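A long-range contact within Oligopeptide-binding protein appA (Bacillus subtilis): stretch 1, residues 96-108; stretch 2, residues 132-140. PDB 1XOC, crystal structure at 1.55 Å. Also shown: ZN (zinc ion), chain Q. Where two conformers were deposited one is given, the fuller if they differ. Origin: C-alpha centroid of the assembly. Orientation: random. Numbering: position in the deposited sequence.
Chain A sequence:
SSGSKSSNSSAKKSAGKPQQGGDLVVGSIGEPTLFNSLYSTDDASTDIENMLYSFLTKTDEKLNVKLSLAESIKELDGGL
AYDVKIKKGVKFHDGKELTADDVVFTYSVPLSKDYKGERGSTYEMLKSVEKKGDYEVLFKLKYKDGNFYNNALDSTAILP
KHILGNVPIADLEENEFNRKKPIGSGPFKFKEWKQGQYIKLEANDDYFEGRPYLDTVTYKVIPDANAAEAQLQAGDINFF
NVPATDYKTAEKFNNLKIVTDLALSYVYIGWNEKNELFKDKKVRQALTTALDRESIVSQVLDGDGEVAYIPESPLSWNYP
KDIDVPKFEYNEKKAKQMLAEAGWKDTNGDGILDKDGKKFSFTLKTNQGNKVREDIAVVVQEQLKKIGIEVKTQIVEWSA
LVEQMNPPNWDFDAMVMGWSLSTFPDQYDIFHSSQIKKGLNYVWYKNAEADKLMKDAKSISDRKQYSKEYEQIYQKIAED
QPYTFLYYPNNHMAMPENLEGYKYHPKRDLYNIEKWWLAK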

ATOM      1  N   LYS A  96      24.720  -8.207 -17.125  1.00 32.64           N
ATOM      2  CA  LYS A  96      24.718  -9.635 -16.862  1.00 33.37           C
ATOM      3  C   LYS A  96      23.351 -10.265 -16.994  1.00 32.49           C
ATOM      4  O   LYS A  96      22.329  -9.672 -16.663  1.00 30.96           O
ATOM      5  CB  LYS A  96      25.307  -9.913 -15.489  1.00 35.34           C
ATOM      6  CG  LYS A  96      26.818  -9.903 -15.535  1.00 38.32           C
ATOM      7  CD  LYS A  96      27.424  -9.285 -14.294  1.00 41.81           C
ATOM      8  CE  LYS A  96      28.920  -9.479 -14.253  1.00 43.42           C
ATOM      9  NZ  LYS A  96      29.324 -10.733 -13.548  1.00 47.42           N
ATOM     10  N   GLU A  97      23.348 -11.498 -17.470  1.00 32.71           N
ATOM     11  CA  GLU A  97      22.116 -12.194 -17.781  1.00 32.54           C
ATOM     12  C   GLU A  97      21.377 -12.568 -16.510  1.00 31.70           C
ATOM     13  O   GLU A  97      21.985 -13.066 -15.562  1.00 32.85           O
ATOM     14  CB  GLU A  97      22.440 -13.467 -18.558  1.00 33.03           C
ATOM     15  CG  GLU A  97      21.246 -14.383 -18.918  1.00 35.81           C
ATOM     16  CD  GLU A  97      20.767 -14.196 -20.322  1.00 39.36           C
ATOM     17  OE1 GLU A  97      20.976 -13.074 -20.838  1.00 43.51           O
ATOM     18  OE2 GLU A  97      20.171 -15.144 -20.910  1.00 35.55           O
ATOM     19  N   LEU A  98      20.064 -12.343 -16.509  1.00 30.92           N
ATOM     20  CA  LEU A  98      19.195 -12.791 -15.409  1.00 31.02           C
ATOM     21  C   LEU A  98      18.873 -14.248 -15.656  1.00 31.16           C
ATOM     22  O   LEU A  98      18.465 -14.634 -16.771  1.00 30.01           O
ATOM     23  CB  LEU A  98      17.919 -11.947 -15.374  1.00 30.90           C
ATOM     24  CG  LEU A  98      16.914 -12.168 -14.231  1.00 29.80           C
ATOM     25  CD1 LEU A  98      16.083 -10.922 -14.002  1.00 31.27           C
ATOM     26  CD2 LEU A  98      15.993 -13.367 -14.498  1.00 32.17           C
ATOM     27  N   THR A  99      19.015 -15.085 -14.626  1.00 30.70           N
ATOM     28  CA  THR A  99      18.749 -16.507 -14.799  1.00 29.90           C
ATOM     29  C   THR A  99      17.963 -17.068 -13.631  1.00 29.99           C
ATOM     30  O   THR A  99      17.630 -16.342 -12.704  1.00 28.35           O
ATOM     31  CB  THR A  99      20.051 -17.298 -14.932  1.00 31.28           C
ATOM     32  OG1 THR A  99      20.703 -17.326 -13.655  1.00 30.34           O
ATOM     33  CG2 THR A  99      20.994 -16.702 -15.999  1.00 30.44           C
ATOM     34  N   ALA A 100      17.636 -18.360 -13.683  1.00 29.51           N
ATOM     35  CA  ALA A 100      16.951 -19.043 -12.570  1.00 30.06           C
ATOM     36  C   ALA A 100      17.646 -18.840 -11.243  1.00 29.94           C
ATOM     37  O   ALA A 100      16.972 -18.816 -10.227  1.00 31.51           O
ATOM     38  CB  ALA A 100      16.876 -20.508 -12.817  1.00 29.95           C
ATOM     39  N   ASP A 101      18.972 -18.716 -11.243  1.00 30.16           N
ATOM     40  CA  ASP A 101      19.743 -18.523 -10.000  1.00 30.30           C
ATOM     41  C   ASP A 101      19.187 -17.327  -9.230  1.00 29.08           C
ATOM     42  O   ASP A 101      19.109 -17.322  -7.977  1.00 29.28           O
ATOM     43  CB  ASP A 101      21.224 -18.256 -10.300  1.00 31.40           C
ATOM     44  CG  ASP A 101      22.029 -19.519 -10.611  1.00 36.32           C
ATOM     45  OD1 ASP A 101      21.523 -20.657 -10.496  1.00 38.28           O
ATOM     46  OD2 ASP A 101      23.222 -19.343 -10.973  1.00 42.52           O
ATOM     47  N   ASP A 102      18.863 -16.283  -9.970  1.00 29.10           N
ATOM     48  CA  ASP A 102      18.395 -15.024  -9.358  1.00 28.83           C
ATOM     49  C   ASP A 102      17.027 -15.161  -8.760  1.00 29.32           C
ATOM     50  O   ASP A 102      16.694 -14.608  -7.729  1.00 29.65           O
ATOM     51  CB  ASP A 102      18.414 -13.936 -10.408  1.00 28.76           C
ATOM     52  CG  ASP A 102      19.796 -13.759 -10.996  1.00 30.55           C
ATOM     53  OD1 ASP A 102      20.761 -13.564 -10.216  1.00 29.88           O
ATOM     54  OD2 ASP A 102      19.981 -13.864 -12.211  1.00 29.55           O
ATOM     55  N   VAL A 103      16.171 -15.906  -9.436  1.00 27.94           N
ATOM     56  CA  VAL A 103      14.820 -16.127  -8.948  1.00 27.87           C
ATOM     57  C   VAL A 103      14.835 -17.019  -7.709  1.00 28.35           C
ATOM     58  O   VAL A 103      14.128 -16.768  -6.720  1.00 29.32           O
ATOM     59  CB  VAL A 103      13.921 -16.756 -10.086  1.00 28.21           C
ATOM     60  CG1 VAL A 103      12.522 -17.138  -9.594  1.00 30.66           C
ATOM     61  CG2 VAL A 103      13.835 -15.827 -11.299  1.00 29.04           C
ATOM     62  N   VAL A 104      15.622 -18.083  -7.754  1.00 27.78           N
ATOM     63  CA  VAL A 104      15.767 -18.975  -6.612  1.00 28.40           C
ATOM     64  C   VAL A 104      16.354 -18.199  -5.413  1.00 28.00           C
ATOM     65  O   VAL A 104      15.873 -18.334  -4.295  1.00 29.76           O
ATOM     66  CB  VAL A 104      16.621 -20.240  -6.942  1.00 28.64           C
ATOM     67  CG1 VAL A 104      16.864 -21.051  -5.656  1.00 31.76           C
ATOM     68  CG2 VAL A 104      15.939 -21.063  -8.024  1.00 30.71           C
ATOM     69  N   PHE A 105      17.383 -17.407  -5.664  1.00 28.29           N
ATOM     70  CA  PHE A 105      17.958 -16.581  -4.622  1.00 28.06           C
ATOM     71  C   PHE A 105      16.907 -15.692  -3.983  1.00 28.96           C
ATOM     72  O   PHE A 105      16.757 -15.689  -2.782  1.00 28.46           O
ATOM     73  CB  PHE A 105      19.100 -15.740  -5.195  1.00 27.77           C
ATOM     74  CG  PHE A 105      19.493 -14.584  -4.330  1.00 27.90           C
ATOM     75  CD1 PHE A 105      20.015 -14.800  -3.089  1.00 28.91           C
ATOM     76  CD2 PHE A 105      19.324 -13.300  -4.756  1.00 29.25           C
ATOM     77  CE1 PHE A 105      20.360 -13.753  -2.310  1.00 29.13           C
ATOM     78  CE2 PHE A 105      19.671 -12.258  -3.959  1.00 30.12           C
ATOM     79  CZ  PHE A 105      20.181 -12.487  -2.743  1.00 30.01           C
ATOM     80  N   THR A 106      16.185 -14.940  -4.799  1.00 29.15           N
ATOM     81  CA  THR A 106      15.295 -13.907  -4.293  1.00 28.85           C
ATOM     82  C   THR A 106      14.175 -14.519  -3.464  1.00 29.16           C
ATOM     83  O   THR A 106      13.927 -14.068  -2.358  1.00 30.16           O
ATOM     84  CB  THR A 106      14.708 -13.077  -5.430  1.00 29.38           C
ATOM     85  OG1 THR A 106      15.769 -12.467  -6.184  1.00 29.43           O
ATOM     86  CG2 THR A 106      13.793 -12.021  -4.913  1.00 30.52           C
ATOM     87  N   TYR A 107      13.521 -15.552  -3.969  1.00 29.53           N
ATOM     88  CA  TYR A 107      12.396 -16.103  -3.225  1.00 29.17           C
ATOM     89  C   TYR A 107      12.810 -16.971  -2.038  1.00 28.42           C
ATOM     90  O   TYR A 107      11.982 -17.215  -1.137  1.00 28.45           O
ATOM     91  CB  TYR A 107      11.535 -16.954  -4.142  1.00 28.36           C
ATOM     92  CG  TYR A 107      10.581 -16.210  -5.047  1.00 26.98           C
ATOM     93  CD1 TYR A 107      11.011 -15.637  -6.241  1.00 28.23           C
ATOM     94  CD2 TYR A 107       9.250 -16.050  -4.690  1.00 28.66           C
ATOM     95  CE1 TYR A 107      10.106 -14.951  -7.085  1.00 28.51           C
ATOM     96  CE2 TYR A 107       8.341 -15.394  -5.553  1.00 29.81           C
ATOM     97  CZ  TYR A 107       8.782 -14.843  -6.723  1.00 26.33           C
ATOM     98  OH  TYR A 107       7.879 -14.173  -7.502  1.00 28.60           O
ATOM     99  N   SER A 108      14.079 -17.397  -1.987  1.00 28.15           N
ATOM    100  CA  SER A 108      14.603 -18.159  -0.855  1.00 28.69           C
ATOM    101  C   SER A 108      14.909 -17.282   0.364  1.00 28.63           C
ATOM    102  O   SER A 108      14.917 -17.778   1.493  1.00 30.02           O
ATOM    103  CB  SER A 108      15.871 -18.921  -1.254  1.00 29.34           C
ATOM    104  OG  SER A 108      15.510 -19.959  -2.164  1.00 32.42           O
ATOM    105  N   LYS A 132      15.574 -25.809 -11.757  1.00 30.17           N
ATOM    106  CA  LYS A 132      15.400 -26.968 -12.652  1.00 30.87           C
ATOM    107  C   LYS A 132      16.132 -26.828 -13.982  1.00 31.70           C
ATOM    108  O   LYS A 132      16.167 -27.763 -14.754  1.00 34.27           O
ATOM    109  CB  LYS A 132      13.918 -27.252 -12.859  1.00 31.63           C
ATOM    110  CG  LYS A 132      13.220 -27.599 -11.526  1.00 31.29           C
ATOM    111  CD  LYS A 132      13.720 -28.950 -11.033  1.00 30.19           C
ATOM    112  CE  LYS A 132      12.782 -29.583 -10.031  1.00 31.60           C
ATOM    113  NZ  LYS A 132      13.423 -30.790  -9.427  1.00 35.29           N
ATOM    114  N   GLY A 133      16.757 -25.690 -14.221  1.00 30.84           N
ATOM    115  CA  GLY A 133      17.500 -25.458 -15.442  1.00 31.16           C
ATOM    116  C   GLY A 133      17.949 -24.025 -15.411  1.00 31.30           C
ATOM    117  O   GLY A 133      17.576 -23.285 -14.496  1.00 31.61           O
ATOM    118  N   ASP A 134      18.755 -23.609 -16.387  1.00 31.41           N
ATOM    119  CA  ASP A 134      19.239 -22.235 -16.384  1.00 31.33           C
ATOM    120  C   ASP A 134      18.119 -21.191 -16.367  1.00 30.80           C
ATOM    121  O   ASP A 134      18.304 -20.093 -15.846  1.00 29.73           O
ATOM    122  CB  ASP A 134      20.172 -21.961 -17.567  1.00 32.86           C
ATOM    123  CG  ASP A 134      21.475 -22.727 -17.473  1.00 36.79           C
ATOM    124  OD1 ASP A 134      21.883 -23.131 -16.359  1.00 40.44           O
ATOM    125  OD2 ASP A 134      22.081 -22.908 -18.538  1.00 40.91           O
ATOM    126  N   TYR A 135      16.974 -21.521 -16.942  1.00 30.01           N
ATOM    127  CA  TYR A 135      15.848 -20.609 -17.029  1.00 30.68           C
ATOM    128  C   TYR A 135      14.564 -21.218 -16.483  1.00 31.05           C
ATOM    129  O   TYR A 135      13.481 -20.833 -16.886  1.00 31.47           O
ATOM    130  CB  TYR A 135      15.664 -20.178 -18.481  1.00 31.50           C
ATOM    131  CG  TYR A 135      16.891 -19.473 -18.983  1.00 30.72           C
ATOM    132  CD1 TYR A 135      17.087 -18.129 -18.739  1.00 31.39           C
ATOM    133  CD2 TYR A 135      17.862 -20.167 -19.700  1.00 32.62           C
ATOM    134  CE1 TYR A 135      18.221 -17.474 -19.190  1.00 32.34           C
ATOM    135  CE2 TYR A 135      19.005 -19.514 -20.165  1.00 31.19           C
ATOM    136  CZ  TYR A 135      19.167 -18.166 -19.900  1.00 33.59           C
ATOM    137  OH  TYR A 135      20.298 -17.541 -20.377  1.00 35.35           O
ATOM    138  N   GLU A 136      14.676 -22.145 -15.545  1.00 30.43           N
ATOM    139  CA  GLU A 136      13.482 -22.826 -15.052  1.00 31.31           C
ATOM    140  C   GLU A 136      13.515 -23.035 -13.552  1.00 30.82           C
ATOM    141  O   GLU A 136      14.524 -23.488 -13.007  1.00 30.83           O
ATOM    142  CB  GLU A 136      13.280 -24.150 -15.719  1.00 32.08           C
ATOM    143  CG  GLU A 136      11.958 -24.854 -15.444  0.50 32.92           C
ATOM    144  CD  GLU A 136      11.575 -25.803 -16.560  0.50 34.27           C
ATOM    145  OE1 GLU A 136      12.517 -26.319 -17.225  0.50 36.65           O
ATOM    146  OE2 GLU A 136      10.341 -26.036 -16.773  0.50 36.96           O
ATOM    147  N   VAL A 137      12.393 -22.724 -12.897  1.00 30.45           N
ATOM    148  CA  VAL A 137      12.293 -22.846 -11.451  1.00 30.52           C
ATOM    149  C   VAL A 137      11.002 -23.538 -11.044  1.00 30.33           C
ATOM    150  O   VAL A 137       9.963 -23.314 -11.641  1.00 30.86           O
ATOM    151  CB  VAL A 137      12.308 -21.446 -10.799  1.00 31.18           C
ATOM    152  CG1 VAL A 137      12.044 -21.510  -9.334  1.00 34.29           C
ATOM    153  CG2 VAL A 137      13.645 -20.792 -11.023  1.00 34.52           C
ATOM    154  N   LEU A 138      11.070 -24.380 -10.020  1.00 29.58           N
ATOM    155  CA  LEU A 138       9.876 -25.043  -9.473  1.00 28.77           C
ATOM    156  C   LEU A 138       9.625 -24.501  -8.069  1.00 29.19           C
ATOM    157  O   LEU A 138      10.484 -24.602  -7.203  1.00 28.82           O
ATOM    158  CB  LEU A 138      10.050 -26.561  -9.399  1.00 29.27           C
ATOM    159  CG  LEU A 138       8.843 -27.318  -8.841  1.00 29.65           C
ATOM    160  CD1 LEU A 138       7.679 -27.384  -9.856  1.00 30.49           C
ATOM    161  CD2 LEU A 138       9.266 -28.727  -8.448  1.00 29.82           C
ATOM    162  N   PHE A 139       8.447 -23.917  -7.882  1.00 28.44           N
ATOM    163  CA  PHE A 139       7.968 -23.513  -6.579  1.00 28.79           C
ATOM    164  C   PHE A 139       7.104 -24.589  -5.989  1.00 28.84           C
ATOM    165  O   PHE A 139       6.168 -25.078  -6.661  1.00 27.77           O
ATOM    166  CB  PHE A 139       7.142 -22.244  -6.697  1.00 29.52           C
ATOM    167  CG  PHE A 139       7.922 -21.033  -7.155  1.00 29.52           C
ATOM    168  CD1 PHE A 139       7.951 -20.660  -8.473  1.00 30.05           C
ATOM    169  CD2 PHE A 139       8.582 -20.243  -6.252  1.00 30.19           C
ATOM    170  CE1 PHE A 139       8.655 -19.494  -8.869  1.00 30.42           C
ATOM    171  CE2 PHE A 139       9.257 -19.091  -6.658  1.00 29.60           C
ATOM    172  CZ  PHE A 139       9.292 -18.715  -7.939  1.00 30.08           C
ATOM    173  N   LYS A 140       7.391 -24.989  -4.746  1.00 29.15           N
ATOM    174  CA  LYS A 140       6.611 -25.998  -4.050  1.00 30.12           C
ATOM    175  C   LYS A 140       5.996 -25.391  -2.800  1.00 29.56           C
ATOM    176  O   LYS A 140       6.688 -24.712  -2.043  1.00 29.98           O
ATOM    177  CB  LYS A 140       7.493 -27.172  -3.653  1.00 30.85           C
ATOM    178  CG  LYS A 140       8.118 -27.858  -4.883  1.00 34.86           C
ATOM    179  CD  LYS A 140       9.189 -28.882  -4.554  1.00 36.75           C
ATOM    180  CE  LYS A 140       8.618 -30.235  -4.280  1.00 41.63           C
ATOM    181  NZ  LYS A 140       9.737 -31.183  -4.094  1.00 42.82           N
TER
HETATM  182 ZN    ZN Q 535      11.586 -32.094  -3.066  1.00100.14          ZN

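This is a helix laid along a β-strand, its N-terminal end and the segment just before it held by two hydrogen bonds, and the rest of the contact made mainly by apolar packing. The axes of helix 100-108 and strand 136-140 run 26° from parallel and approach to 8.1 Å, close enough for side chains to fill the gap; 449 Å² is buried in total.

The polar anchor lies where the type I turn Gly133-Glu136 meets the helix start. Ala100 N donates to Asp134 O at 2.9 Å with a nearly linear N-H...O angle of 171°, so a first-turn amide, which has no helical acceptor, finds one in the turn. Thr99 caps the same end, its OG1 accepting from Asp101 N at 3.3 Å. Tyr135 points CA-to-CB away, yet its ring reaches back and OH donates to Glu97 OE2 at 2.5 Å, a very short bond lying near the ring plane.

Beyond this, alternate strand residues Val137 and Phe139 face the helix, whereas Leu138 points away. Val137 CG2 touches Ala100 CB (3.7 Å), Val104 CG2 (3.8 Å) and Val103 CG1 (4.1 Å). Val103 CG1 also lies 4.0 Å from Phe139 CZ. One turn on, Phe139 directs its edge at the Tyr107 face, with centroids 4.8 Å apart and planes at 69°.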